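Local coordinates for epidermal growth factor receptor pathway substrate 8-like protein 1 (Mus musculus, PDB 2CY5), which probably acts in signalling downstream of growth factor receptors, with a phosphotyrosine-binding (PTB) domain that is likely to recognise short peptide motifs in partner proteins, at residues A[17-22]-A[38-43]; A[28-33]-A[94-99]; A[53-58]-A[123-128]; A[72-77]-A[108-113]; A[98-101]-A[106-109]. All coordinates share one frame; numbering follows the deposited sequence.

Contact 1 (A[17-22]-A[38-43]); sequences VTFCLG and AVMDSQ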
# COMPACT_ATOMS: atom_id res chain seq x y z
N VAL A 17 0.21 10.25 -7.84
CA VAL A 17 -0.79 9.92 -6.77
C VAL A 17 -1.08 8.38 -6.84
O VAL A 17 -0.82 7.73 -7.90
CB VAL A 17 -2.18 10.69 -7.13
CG1 VAL A 17 -3.02 9.96 -8.19
CG2 VAL A 17 -2.99 10.75 -5.83
N THR A 18 -1.44 7.78 -5.69
CA THR A 18 -1.90 6.42 -5.62
C THR A 18 -3.25 6.54 -4.85
O THR A 18 -3.29 7.24 -3.77
CB THR A 18 -0.97 5.63 -4.85
OG1 THR A 18 0.28 5.47 -5.56
CG2 THR A 18 -1.60 4.22 -4.56
N PHE A 19 -4.33 5.94 -5.31
CA PHE A 19 -5.58 6.00 -4.58
C PHE A 19 -6.30 4.68 -4.72
O PHE A 19 -6.06 3.95 -5.71
CB PHE A 19 -6.42 7.24 -5.03
CG PHE A 19 -6.94 7.19 -6.47
CD1 PHE A 19 -7.94 6.35 -6.82
CD2 PHE A 19 -6.33 8.04 -7.44
CE1 PHE A 19 -8.42 6.31 -8.19
CE2 PHE A 19 -6.78 8.03 -8.80
CZ PHE A 19 -7.79 7.19 -9.18
N CYS A 20 -7.14 4.31 -3.75
CA CYS A 20 -7.78 2.97 -3.73
C CYS A 20 -8.97 3.06 -4.65
O CYS A 20 -9.63 4.13 -4.80
CB CYS A 20 -8.36 2.61 -2.23
SG CYS A 20 -6.78 2.86 -1.24
N LEU A 21 -9.27 1.94 -5.21
CA LEU A 21 -10.48 1.84 -6.12
C LEU A 21 -11.55 1.03 -5.45
O LEU A 21 -11.34 -0.12 -5.24
CB LEU A 21 -10.28 1.04 -7.40
CG LEU A 21 -9.57 1.68 -8.50
CD1 LEU A 21 -9.55 0.79 -9.69
CD2 LEU A 21 -10.37 2.95 -8.88
N GLY A 22 -12.69 1.59 -5.18
CA GLY A 22 -13.78 0.83 -4.56
C GLY A 22 -14.90 0.60 -5.59
O GLY A 22 -15.10 1.44 -6.47
N ALA A 38 -7.44 14.71 -12.05
CA ALA A 38 -7.53 16.16 -12.23
C ALA A 38 -8.31 16.71 -11.00
O ALA A 38 -7.89 17.77 -10.50
CB ALA A 38 -8.33 16.57 -13.48
N VAL A 39 -9.39 16.05 -10.55
CA VAL A 39 -10.13 16.61 -9.33
C VAL A 39 -9.15 16.68 -8.16
O VAL A 39 -9.02 17.70 -7.47
CB VAL A 39 -11.33 15.75 -9.01
CG1 VAL A 39 -12.01 16.18 -7.70
CG2 VAL A 39 -12.36 15.93 -10.10
N MSE A 40 -8.39 15.58 -7.94
CA MSE A 40 -7.44 15.53 -6.84
C MSE A 40 -6.45 16.59 -6.95
O MSE A 40 -5.99 17.21 -5.95
CB MSE A 40 -6.73 14.09 -6.69
CG MSE A 40 -7.82 13.20 -6.27
SE MSE A 40 -7.03 11.35 -6.32
CE MSE A 40 -5.94 11.66 -4.63
N ASP A 41 -6.07 16.83 -8.18
CA ASP A 41 -5.03 17.83 -8.34
C ASP A 41 -5.66 19.20 -8.01
O ASP A 41 -5.00 20.03 -7.32
CB ASP A 41 -4.55 17.85 -9.80
CG ASP A 41 -3.40 18.76 -10.03
OD1 ASP A 41 -2.48 19.09 -9.12
OD2 ASP A 41 -3.45 19.17 -11.22
N SER A 42 -6.89 19.40 -8.40
CA SER A 42 -7.43 20.72 -8.09
C SER A 42 -7.69 20.86 -6.53
O SER A 42 -7.90 21.99 -6.01
CB SER A 42 -8.70 20.91 -8.87
OG SER A 42 -9.71 20.15 -8.22
N GLN A 43 -7.68 19.75 -5.77
CA GLN A 43 -7.88 19.84 -4.32
C GLN A 43 -6.50 19.91 -3.62
O GLN A 43 -6.41 19.75 -2.41
CB GLN A 43 -8.63 18.62 -3.85
CG GLN A 43 -10.08 18.53 -4.32
CD GLN A 43 -10.75 17.14 -4.02
OE1 GLN A 43 -10.09 16.02 -3.96
NE2 GLN A 43 -12.05 17.19 -3.87

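Contact 2 (A[28-33]-A[94-99]); sequences HTVEDA and LLLLVC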
# COMPACT_ATOMS: atom_id res chain seq x y z
N HIS A 28 -14.54 3.55 -13.20
CA HIS A 28 -14.56 2.22 -13.90
C HIS A 28 -13.65 2.15 -15.04
O HIS A 28 -13.33 1.02 -15.49
CB HIS A 28 -16.02 1.93 -14.37
CG HIS A 28 -17.04 2.04 -13.28
ND1 HIS A 28 -18.27 2.63 -13.46
CD2 HIS A 28 -16.97 1.72 -11.95
CE1 HIS A 28 -18.91 2.68 -12.29
NE2 HIS A 28 -18.14 2.15 -11.36
N THR A 29 -13.31 3.30 -15.61
CA THR A 29 -12.45 3.33 -16.79
C THR A 29 -11.21 4.21 -16.59
O THR A 29 -11.18 4.95 -15.65
CB THR A 29 -13.10 3.99 -18.01
OG1 THR A 29 -13.45 5.36 -17.71
CG2 THR A 29 -14.36 3.17 -18.35
N VAL A 30 -10.19 4.03 -17.46
CA VAL A 30 -9.02 4.87 -17.45
C VAL A 30 -9.41 6.33 -17.50
O VAL A 30 -8.79 7.19 -16.85
CB VAL A 30 -8.11 4.54 -18.67
CG1 VAL A 30 -6.86 5.58 -18.71
CG2 VAL A 30 -7.52 3.18 -18.42
N GLU A 31 -10.42 6.67 -18.33
CA GLU A 31 -10.86 8.03 -18.42
C GLU A 31 -11.43 8.54 -17.05
O GLU A 31 -11.10 9.72 -16.66
CB GLU A 31 -11.97 8.14 -19.45
CG GLU A 31 -11.56 8.54 -20.77
CD GLU A 31 -11.42 10.09 -20.83
OE1 GLU A 31 -10.62 10.63 -20.00
OE2 GLU A 31 -12.11 10.76 -21.70
N ASP A 32 -12.27 7.71 -16.39
CA ASP A 32 -12.80 8.10 -15.06
C ASP A 32 -11.58 8.37 -14.10
O ASP A 32 -11.55 9.35 -13.32
CB ASP A 32 -13.59 7.04 -14.36
CG ASP A 32 -14.95 6.67 -15.09
OD1 ASP A 32 -15.59 7.57 -15.73
OD2 ASP A 32 -15.44 5.50 -14.93
N ALA A 33 -10.57 7.52 -14.21
CA ALA A 33 -9.41 7.66 -13.33
C ALA A 33 -8.67 8.92 -13.62
O ALA A 33 -8.20 9.58 -12.64
CB ALA A 33 -8.47 6.44 -13.49
N LEU A 94 0.53 10.16 -19.15
CA LEU A 94 0.67 9.62 -17.80
C LEU A 94 0.76 8.07 -17.97
O LEU A 94 0.09 7.46 -18.82
CB LEU A 94 -0.60 9.89 -17.07
CG LEU A 94 -0.76 11.46 -16.94
CD1 LEU A 94 -2.02 11.66 -16.11
CD2 LEU A 94 0.52 12.15 -16.29
N LEU A 95 1.49 7.46 -17.06
CA LEU A 95 1.57 6.04 -17.00
C LEU A 95 0.53 5.61 -15.86
O LEU A 95 0.57 6.09 -14.70
CB LEU A 95 2.96 5.63 -16.54
CG LEU A 95 2.94 4.08 -16.29
CD1 LEU A 95 2.80 3.25 -17.58
CD2 LEU A 95 4.38 3.63 -15.60
N LEU A 96 -0.41 4.77 -16.19
CA LEU A 96 -1.34 4.33 -15.15
C LEU A 96 -1.06 2.89 -14.86
O LEU A 96 -0.87 2.01 -15.78
CB LEU A 96 -2.71 4.51 -15.70
CG LEU A 96 -3.90 4.47 -14.74
CD1 LEU A 96 -5.16 4.98 -15.42
CD2 LEU A 96 -4.06 3.12 -14.48
N LEU A 97 -0.93 2.55 -13.59
CA LEU A 97 -0.77 1.12 -13.19
C LEU A 97 -1.85 0.76 -12.15
O LEU A 97 -2.02 1.47 -11.15
CB LEU A 97 0.60 0.81 -12.53
CG LEU A 97 1.82 0.57 -13.33
CD1 LEU A 97 3.02 0.51 -12.29
CD2 LEU A 97 1.63 -0.81 -13.97
N VAL A 98 -2.63 -0.27 -12.40
CA VAL A 98 -3.60 -0.67 -11.36
C VAL A 98 -3.00 -1.94 -10.78
O VAL A 98 -2.66 -2.88 -11.55
CB VAL A 98 -4.93 -0.98 -12.00
CG1 VAL A 98 -6.01 -1.52 -10.84
CG2 VAL A 98 -5.36 0.21 -12.91
N CYS A 99 -2.85 -2.06 -9.42
CA CYS A 99 -2.27 -3.27 -8.83
C CYS A 99 -3.35 -3.80 -7.82
O CYS A 99 -4.22 -3.00 -7.32
CB CYS A 99 -1.05 -2.86 -8.03
SG CYS A 99 0.10 -2.26 -9.25

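Contact 3 (A[53-58]-A[123-128]); sequences LRVSPS and REDIQG. With CA (calcium ion), chain B.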
# COMPACT_ATOMS: atom_id res chain seq x y z
N LEU A 53 11.76 3.92 -11.73
CA LEU A 53 10.86 2.79 -11.96
C LEU A 53 11.62 1.69 -12.76
O LEU A 53 12.21 1.94 -13.88
CB LEU A 53 9.56 3.28 -12.68
CG LEU A 53 8.48 2.19 -12.84
CD1 LEU A 53 7.10 2.73 -13.38
CD2 LEU A 53 8.89 1.19 -13.96
N ARG A 54 11.78 0.54 -12.13
CA ARG A 54 12.50 -0.56 -12.71
C ARG A 54 11.65 -1.74 -13.14
O ARG A 54 10.79 -2.21 -12.42
CB ARG A 54 13.64 -0.92 -11.78
CG ARG A 54 14.53 -2.05 -12.32
CD ARG A 54 15.69 -2.53 -11.36
NE ARG A 54 16.64 -1.44 -11.08
CZ ARG A 54 17.51 -1.48 -10.06
NH1 ARG A 54 17.58 -2.53 -9.22
NH2 ARG A 54 18.33 -0.46 -9.84
N VAL A 55 11.71 -2.14 -14.45
CA VAL A 55 10.91 -3.30 -14.88
C VAL A 55 11.85 -4.50 -15.04
O VAL A 55 12.88 -4.37 -15.75
CB VAL A 55 10.33 -2.96 -16.18
CG1 VAL A 55 9.42 -4.01 -16.65
CG2 VAL A 55 9.53 -1.54 -16.05
N SER A 56 11.57 -5.60 -14.36
CA SER A 56 12.37 -6.82 -14.45
C SER A 56 11.47 -7.87 -14.85
O SER A 56 10.25 -7.69 -14.90
CB SER A 56 13.04 -7.09 -13.14
OG SER A 56 12.13 -7.68 -12.29
N PRO A 57 11.96 -9.07 -15.20
CA PRO A 57 10.95 -10.02 -15.64
C PRO A 57 10.02 -10.58 -14.55
O PRO A 57 9.16 -11.30 -14.88
CB PRO A 57 11.77 -11.22 -16.20
CG PRO A 57 13.07 -10.43 -16.66
CD PRO A 57 13.34 -9.54 -15.45
N SER A 58 10.31 -10.35 -13.29
CA SER A 58 9.40 -10.85 -12.21
C SER A 58 8.61 -9.76 -11.49
O SER A 58 7.69 -10.11 -10.77
CB SER A 58 10.20 -11.56 -11.17
OG SER A 58 11.13 -10.67 -10.58
N ARG A 123 4.87 1.69 -20.62
CA ARG A 123 3.70 0.84 -20.81
C ARG A 123 4.06 -0.37 -21.68
O ARG A 123 3.75 -1.51 -21.30
CB ARG A 123 2.57 1.60 -21.47
CG ARG A 123 1.38 0.66 -21.81
CD ARG A 123 0.44 1.37 -22.74
NE ARG A 123 1.13 1.27 -24.02
CZ ARG A 123 1.27 0.10 -24.66
NH1 ARG A 123 0.76 -1.02 -24.15
NH2 ARG A 123 1.94 0.06 -25.79
N GLU A 124 4.77 -0.17 -22.78
CA GLU A 124 5.05 -1.34 -23.63
C GLU A 124 5.94 -2.25 -22.94
O GLU A 124 5.73 -3.40 -23.12
CB GLU A 124 5.75 -0.95 -24.98
CG GLU A 124 4.85 -0.45 -26.05
CD GLU A 124 5.81 0.02 -27.24
OE1 GLU A 124 6.19 1.26 -27.34
OE2 GLU A 124 6.26 -0.88 -27.99
N ASP A 125 6.92 -1.79 -22.18
CA ASP A 125 7.84 -2.64 -21.48
C ASP A 125 7.15 -3.47 -20.39
O ASP A 125 7.26 -4.74 -20.30
CB ASP A 125 8.93 -1.75 -20.86
CG ASP A 125 10.08 -2.58 -20.26
OD1 ASP A 125 10.09 -3.81 -20.46
OD2 ASP A 125 11.01 -2.03 -19.67
N ILE A 126 6.30 -2.79 -19.62
CA ILE A 126 5.58 -3.56 -18.56
C ILE A 126 4.65 -4.49 -19.21
O ILE A 126 4.56 -5.64 -18.80
CB ILE A 126 4.78 -2.58 -17.63
CG1 ILE A 126 5.91 -1.78 -16.88
CG2 ILE A 126 3.64 -3.36 -16.79
CD1 ILE A 126 5.30 -0.58 -15.98
N GLN A 127 3.96 -4.06 -20.25
CA GLN A 127 2.96 -5.04 -20.88
C GLN A 127 3.73 -6.27 -21.51
O GLN A 127 3.23 -7.40 -21.44
CB GLN A 127 2.20 -4.36 -22.00
CG GLN A 127 1.10 -5.24 -22.56
CD GLN A 127 0.11 -5.74 -21.48
OE1 GLN A 127 -0.50 -4.90 -20.75
NE2 GLN A 127 -0.05 -7.11 -21.36
N GLY A 128 4.89 -6.02 -22.12
CA GLY A 128 5.73 -7.14 -22.61
C GLY A 128 6.14 -8.06 -21.45
O GLY A 128 6.07 -9.33 -21.60
CA CA B . 11.61 -5.60 -20.74
O HOH W 1 12.58 -4.34 -18.95
O HOH W 2 9.51 -6.31 -21.27
O HOH W 3 11.59 -7.20 -18.91
O HOH W 4 11.98 -4.41 -22.73
O HOH W 5 11.87 -7.37 -22.38

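Contact 4 (A[72-77]-A[108-113]); sequences ESYPLD and DVHFFQ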
# COMPACT_ATOMS: atom_id res chain seq x y z
N GLU A 72 9.19 0.50 -3.21
CA GLU A 72 8.01 -0.34 -3.28
C GLU A 72 8.25 -1.35 -4.40
O GLU A 72 9.06 -1.06 -5.31
CB GLU A 72 6.79 0.52 -3.64
CG GLU A 72 5.50 -0.27 -3.43
CD GLU A 72 5.23 -0.65 -1.92
OE1 GLU A 72 5.38 0.27 -1.06
OE2 GLU A 72 4.84 -1.82 -1.58
N SER A 73 7.60 -2.50 -4.37
CA SER A 73 7.72 -3.41 -5.46
C SER A 73 6.41 -4.14 -5.74
O SER A 73 5.62 -4.46 -4.88
CB SER A 73 8.79 -4.40 -5.17
OG SER A 73 8.44 -5.15 -4.06
N TYR A 74 6.12 -4.37 -6.98
CA TYR A 74 4.93 -5.08 -7.35
C TYR A 74 5.24 -6.26 -8.26
O TYR A 74 5.59 -6.09 -9.44
CB TYR A 74 4.03 -4.13 -8.11
CG TYR A 74 3.77 -2.78 -7.44
CD1 TYR A 74 4.59 -1.68 -7.74
CD2 TYR A 74 2.74 -2.61 -6.47
CE1 TYR A 74 4.44 -0.45 -7.12
CE2 TYR A 74 2.55 -1.38 -5.83
CZ TYR A 74 3.42 -0.29 -6.16
OH TYR A 74 3.39 0.95 -5.52
N PRO A 75 5.14 -7.47 -7.76
CA PRO A 75 5.39 -8.67 -8.55
C PRO A 75 4.39 -8.61 -9.67
O PRO A 75 3.26 -8.08 -9.48
CB PRO A 75 5.07 -9.83 -7.58
CG PRO A 75 4.18 -9.21 -6.57
CD PRO A 75 4.68 -7.77 -6.36
N LEU A 76 4.72 -9.21 -10.83
CA LEU A 76 3.90 -9.04 -11.98
C LEU A 76 2.55 -9.63 -11.78
O LEU A 76 1.61 -9.18 -12.37
CB LEU A 76 4.60 -9.66 -13.19
CG LEU A 76 5.91 -8.86 -13.56
CD1 LEU A 76 6.44 -9.50 -14.93
CD2 LEU A 76 5.71 -7.30 -13.85
N ASP A 77 2.46 -10.61 -10.92
CA ASP A 77 1.15 -11.26 -10.62
C ASP A 77 0.13 -10.25 -9.99
O ASP A 77 -1.04 -10.43 -10.13
CB ASP A 77 1.43 -12.33 -9.53
CG ASP A 77 0.33 -13.28 -9.42
OD1 ASP A 77 0.32 -14.05 -8.43
OD2 ASP A 77 -0.51 -13.23 -10.37
N ASP A 108 -5.48 -0.68 -6.25
CA ASP A 108 -5.10 0.74 -6.17
C ASP A 108 -4.76 1.17 -7.63
O ASP A 108 -4.24 0.30 -8.43
CB ASP A 108 -3.76 0.82 -5.45
CG ASP A 108 -3.83 0.38 -3.97
OD1 ASP A 108 -4.81 0.93 -3.43
OD2 ASP A 108 -2.97 -0.41 -3.42
N VAL A 109 -4.99 2.47 -7.85
CA VAL A 109 -4.56 3.10 -9.10
C VAL A 109 -3.28 3.90 -8.79
O VAL A 109 -3.30 4.73 -7.86
CB VAL A 109 -5.63 4.04 -9.57
CG1 VAL A 109 -5.02 4.97 -10.73
CG2 VAL A 109 -6.85 3.15 -9.98
N HIS A 110 -2.20 3.69 -9.53
CA HIS A 110 -1.01 4.52 -9.34
C HIS A 110 -0.80 5.37 -10.70
O HIS A 110 -0.87 4.81 -11.84
CB HIS A 110 0.20 3.67 -9.19
CG HIS A 110 0.15 2.66 -8.06
ND1 HIS A 110 0.51 3.00 -6.77
CD2 HIS A 110 -0.25 1.35 -8.03
CE1 HIS A 110 0.31 1.93 -5.99
NE2 HIS A 110 -0.15 0.93 -6.72
N PHE A 111 -0.60 6.68 -10.58
CA PHE A 111 -0.32 7.51 -11.77
C PHE A 111 1.11 8.05 -11.66
O PHE A 111 1.55 8.61 -10.58
CB PHE A 111 -1.26 8.71 -11.82
CG PHE A 111 -2.54 8.47 -12.51
CD1 PHE A 111 -2.60 8.40 -13.86
CD2 PHE A 111 -3.72 8.39 -11.77
CE1 PHE A 111 -3.82 8.29 -14.54
CE2 PHE A 111 -4.98 8.27 -12.41
CZ PHE A 111 -5.07 8.23 -13.83
N PHE A 112 1.81 7.98 -12.83
CA PHE A 112 3.21 8.49 -12.96
C PHE A 112 3.30 9.33 -14.18
O PHE A 112 2.56 9.14 -15.14
CB PHE A 112 4.23 7.35 -13.04
CG PHE A 112 4.16 6.38 -11.91
CD1 PHE A 112 3.25 5.26 -11.97
CD2 PHE A 112 5.01 6.45 -10.86
CE1 PHE A 112 3.26 4.22 -11.00
CE2 PHE A 112 5.05 5.40 -9.80
CZ PHE A 112 4.18 4.27 -9.90
N GLN A 113 4.13 10.36 -14.09
CA GLN A 113 4.34 11.32 -15.22
C GLN A 113 5.63 10.85 -15.79
O GLN A 113 6.59 10.58 -15.09
CB GLN A 113 4.62 12.67 -14.67
CG GLN A 113 4.76 13.70 -15.66
CD GLN A 113 4.81 15.02 -14.95
OE1 GLN A 113 5.56 15.25 -13.94
NE2 GLN A 113 3.99 15.91 -15.45

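Contact 5 (A[98-101]-A[106-109]); sequences VCQE and QPDV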
# COMPACT_ATOMS: atom_id res chain seq x y z
N VAL A 98 -2.63 -0.27 -12.40
CA VAL A 98 -3.60 -0.67 -11.36
C VAL A 98 -3.00 -1.94 -10.78
O VAL A 98 -2.66 -2.88 -11.55
CB VAL A 98 -4.93 -0.98 -12.00
CG1 VAL A 98 -6.01 -1.52 -10.84
CG2 VAL A 98 -5.36 0.21 -12.91
N CYS A 99 -2.85 -2.06 -9.42
CA CYS A 99 -2.27 -3.27 -8.83
C CYS A 99 -3.35 -3.80 -7.82
O CYS A 99 -4.22 -3.00 -7.32
CB CYS A 99 -1.05 -2.86 -8.03
SG CYS A 99 0.10 -2.26 -9.25
N GLN A 100 -3.30 -5.08 -7.53
CA GLN A 100 -4.22 -5.65 -6.46
C GLN A 100 -3.20 -6.34 -5.59
O GLN A 100 -2.63 -7.41 -5.97
CB GLN A 100 -5.21 -6.71 -7.06
CG GLN A 100 -6.06 -7.50 -5.92
CD GLN A 100 -6.74 -6.46 -5.00
OE1 GLN A 100 -6.30 -6.17 -3.88
NE2 GLN A 100 -7.78 -5.88 -5.48
N GLU A 101 -2.78 -5.67 -4.54
CA GLU A 101 -1.81 -6.28 -3.63
C GLU A 101 -2.61 -7.39 -2.83
O GLU A 101 -3.85 -7.23 -2.46
CB GLU A 101 -1.28 -5.26 -2.68
CG GLU A 101 -0.43 -4.23 -3.37
CD GLU A 101 0.17 -3.27 -2.39
OE1 GLU A 101 0.70 -3.74 -1.36
OE2 GLU A 101 0.12 -2.03 -2.63
N GLN A 106 -8.80 -3.82 -1.58
CA GLN A 106 -9.20 -3.19 -2.84
C GLN A 106 -7.96 -2.97 -3.70
O GLN A 106 -6.85 -2.85 -3.18
CB GLN A 106 -9.80 -1.86 -2.54
CG GLN A 106 -11.28 -1.98 -1.95
CD GLN A 106 -11.90 -0.64 -1.48
OE1 GLN A 106 -11.17 0.41 -1.25
NE2 GLN A 106 -13.26 -0.67 -1.28
N PRO A 107 -8.17 -2.86 -5.02
CA PRO A 107 -7.00 -2.60 -5.91
C PRO A 107 -6.67 -1.07 -5.76
O PRO A 107 -7.46 -0.27 -5.24
CB PRO A 107 -7.54 -2.75 -7.32
CG PRO A 107 -9.08 -3.02 -7.15
CD PRO A 107 -9.41 -3.21 -5.76
N ASP A 108 -5.48 -0.68 -6.25
CA ASP A 108 -5.10 0.74 -6.17
C ASP A 108 -4.76 1.17 -7.63
O ASP A 108 -4.24 0.30 -8.43
CB ASP A 108 -3.76 0.82 -5.45
CG ASP A 108 -3.83 0.38 -3.97
OD1 ASP A 108 -4.81 0.93 -3.43
OD2 ASP A 108 -2.97 -0.41 -3.42
N VAL A 109 -4.99 2.47 -7.85
CA VAL A 109 -4.56 3.10 -9.10
C VAL A 109 -3.28 3.90 -8.79
O VAL A 109 -3.30 4.73 -7.86
CB VAL A 109 -5.63 4.04 -9.57
CG1 VAL A 109 -5.02 4.97 -10.73
CG2 VAL A 109 -6.85 3.15 -9.98
O HOH W 6 -4.16 -3.18 -3.66
O HOH W 7 -0.90 -1.02 -4.78

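Contact 1 (A[17-22]-A[38-43])
Met40 carries this contact from helix 30-42 to Val17 and Phe19 of strand 9-20. It is part of the PTB fold, in which helix 30-42 packs against strand 9-20 of the sheet. Met40 is present as selenomethionine. Before it comes the turn of Ala38 and Val39, which offer carbonyl oxygens to the end of the helix. Met40 then sends its side chain to the strand. The chain leaves anti to the carbonyl carbon (chi1 -68°) and bends at its last torsion (chi3 74°). This turns CE onto Val17, while SE stays beside Phe19. Met40 CE lies 3.3 Å from Val17 CG2, tight for two methyl carbons. Met40 SE lies 3.6 Å from CD2 of the Phe19 ring. It is 4.4 Å from the centroid of the Phe19 ring and 46° off the ring normal. This is an oblique Met-aromatic contact. All three side chains are buried. Val17 and Phe19 also touch helix 30-42 at Leu37 and Lys36, and Met40 packs on Ala105 of the second subunit. Nearby, Cys20 forms a disulfide with Cys20 of the second subunit. Beyond Met40 the helix closes at Ser42. Ser42 N bonds back to Ala38 O at 2.8 Å, and Ser42 OG donates to Val39 O at 2.7 Å.

Contact 2 (A[28-33]-A[94-99])
Leu96 meets helix 30-42 through a single methyl group. Its CD1 lies 3.8 Å from Val30 CG1 and 4.1 Å from Ala33 CB. Val30 and Ala33 are both in the first turn of the helix, so the methyl touches two residues of that turn. The Leu96 and Val30 side chains lie alongside one another but point opposite ways. Val30 CG1 is the branch that stands anti to the backbone N (chi1 175°), and it is this branch that reaches Leu96.

The next shell comes from neighbouring strands. Ala33 and Leu96 both touch Phe111 of strand 108-114, and Val30 packs on Arg81 of strand 79-85. Strand 94-99 runs between these two strands, bonded to each through its backbone.

Further out, a capping box fixes the start of the helix. Thr29 is the N-cap. Its OG1 accepts from Asp32 N at 2.9 Å, with an N-H...O angle of 166°. In return Asp32 OD2 accepts from Thr29 N at 3.1 Å, met from above the carboxylate plane. The same oxygen takes His28 N at 2.8 Å with its anti lone pair. Asp32 OD1 turns to Arg35 in a salt bridge. A carboxylate at the N-terminal end of a helix probably gains further from the helix dipole.

The chemistry is thus divided. The polar bonds set where the helix begins. Where Val30 and Ala33 meet Leu96 only methyl groups touch, so shape rather than directional bonding fits them together.

Contact 3 (A[53-58]-A[123-128])
Asp125 CG and Val55 CG1 each stand anti to their own backbone N (chi1 -172° and -175°), and these torsions bring the carboxylate and the valine methyl together. The contact joins the end of strand 49-55 to helix 118-133, the C-terminal helix of the PTB fold. The short axes of strand and helix pass 9.5 Å apart at 39°.

Val55 and Asp125 approach from opposite directions. Val55 CG1 lies 3.9 Å from Asp125 OD1, and Val55 CB lies 3.7 Å from Asp125 OD2. The second methyl, Val55 CG2, packs 3.7 Å from Ile126 CG1, and these two side chains cross at about a right angle. Ile126 CD1 just reaches Leu53 CD2, two residues back along the strand. The contact is therefore apolar toward Leu53 and polar toward the calcium ion.

The two carboxylate oxygens have different tasks. Asp125 OD1 binds the calcium ion at 2.4 Å. Asp125 OD2 is hydrogen-bonded to Tyr11 OH of strand 9-20, which should help to fix the rotation of the carboxylate. Ala6 O and five waters complete the calcium shell, giving seven oxygens. The ion thus ties the N-terminal stretch to the helix. One calcium-bound water is within hydrogen-bonding reach of both Val55 O and Asp125 OD2. Another is bound to the calcium ion at 2.3 Å and donates a hydrogen bond to Asp125 O at 2.9 Å.

Contact 4 (A[72-77]-A[108-113])
Tyr74 brings the phenol end of its ring over one face of the His110 imidazole. Tyr74 CZ lies over that face, and Tyr74 OH comes to 3.3 Å from His110 CE1. Tyr74 CE2 lies 3.7 Å from His110 NE2. The ring centroids of Tyr74 and His110 are 4.9 Å apart and the planes meet at 57°. The pair is oblique.

The two side chains come from opposite directions. Both leave anti to their carbonyl carbons (chi1 -50° for Tyr74 and -57° for His110) and meet between the strands. The CA atoms of Tyr74 and His110 are 11.5 Å apart, so the rings alone bridge the gap.

The imidazole is also held through its ND1, hydrogen-bonded to Thr18 OG1, which in turn bonds to His15. This polar link probably fixes the rotation of the imidazole against Tyr74. Cys99 touches both rings.

The contact is buried near the centre of the chain. Strand 70-75 is at one end of the sheet order and strand 108-114 is well inside it, so the two face each other across the curved sheet of the PTB fold. Tyr74 also rests on Leu62 of strand 59-63, next to Phe112. Just after the strand, Leu76 turns to helix 118-133 and touches Ala129, Leu130 and Tyr133.

Contact 5 (A[98-101]-A[106-109])
The loop end of the beta hairpin of strands 94-99 and 108-114 lies here, inside the antiparallel sheet of the PTB fold. Cys99 and Asp108 are a hydrogen-bonded pair. Cys99 N donates to Asp108 O at 2.9 Å, and Asp108 N donates to Cys99 O at 2.8 Å. Val98 and Val109 are the adjoining non-hydrogen-bonded pair. Their side chains share the face of the sheet opposite to that of Cys99 and Asp108. Val98 CG1, placed anti to the backbone N (chi1 177°), packs alongside Pro107 with CB of the proline 4.0 Å away.

Beyond Cys99 and Asp108, a water joins the two arms. It accepts from Glu101 N and donates to Gln106 O and Asp108 OD2.

Two carboxylates also come close. Glu101 OE2 and Asp108 OD2 are 3.6 Å apart, and the carboxylate planes are turned by 71°. Asp108 OD2 forms a salt bridge with Arg104 of the second subunit, which would offset the paired negative charge. The Arg104 of the same chain gives a long, weak ion pair to each acid. The hairpin end thus takes part in the subunit interface. A second water sits between the acids and donates to Glu101 OE2 and to Asp108 OD2, each at 2.6 Å.

Overall arrangement
All five contacts belong to one PTB fold and reach the same antiparallel sheet. Contacts 1 and 2 share helix 30-42, with centres 11 Å apart. Contact 1 meets contact 4 through Thr18 and His110. Contacts 4 and 5 share Asp108 and Val109, with centres 8 Å apart. Contact 5 also shares Val98 and Cys99 with contact 2. Contact 3 holds the calcium ion and lies about 24 Å from contact 1, centre to centre. Its helix 118-133 also packs on strand 79-85; in PTB domains the peptide groove usually runs between such a strand and the C-terminal helix. Contacts 1, 4 and 5 touch the second subunit; contacts 2 and 3 do not.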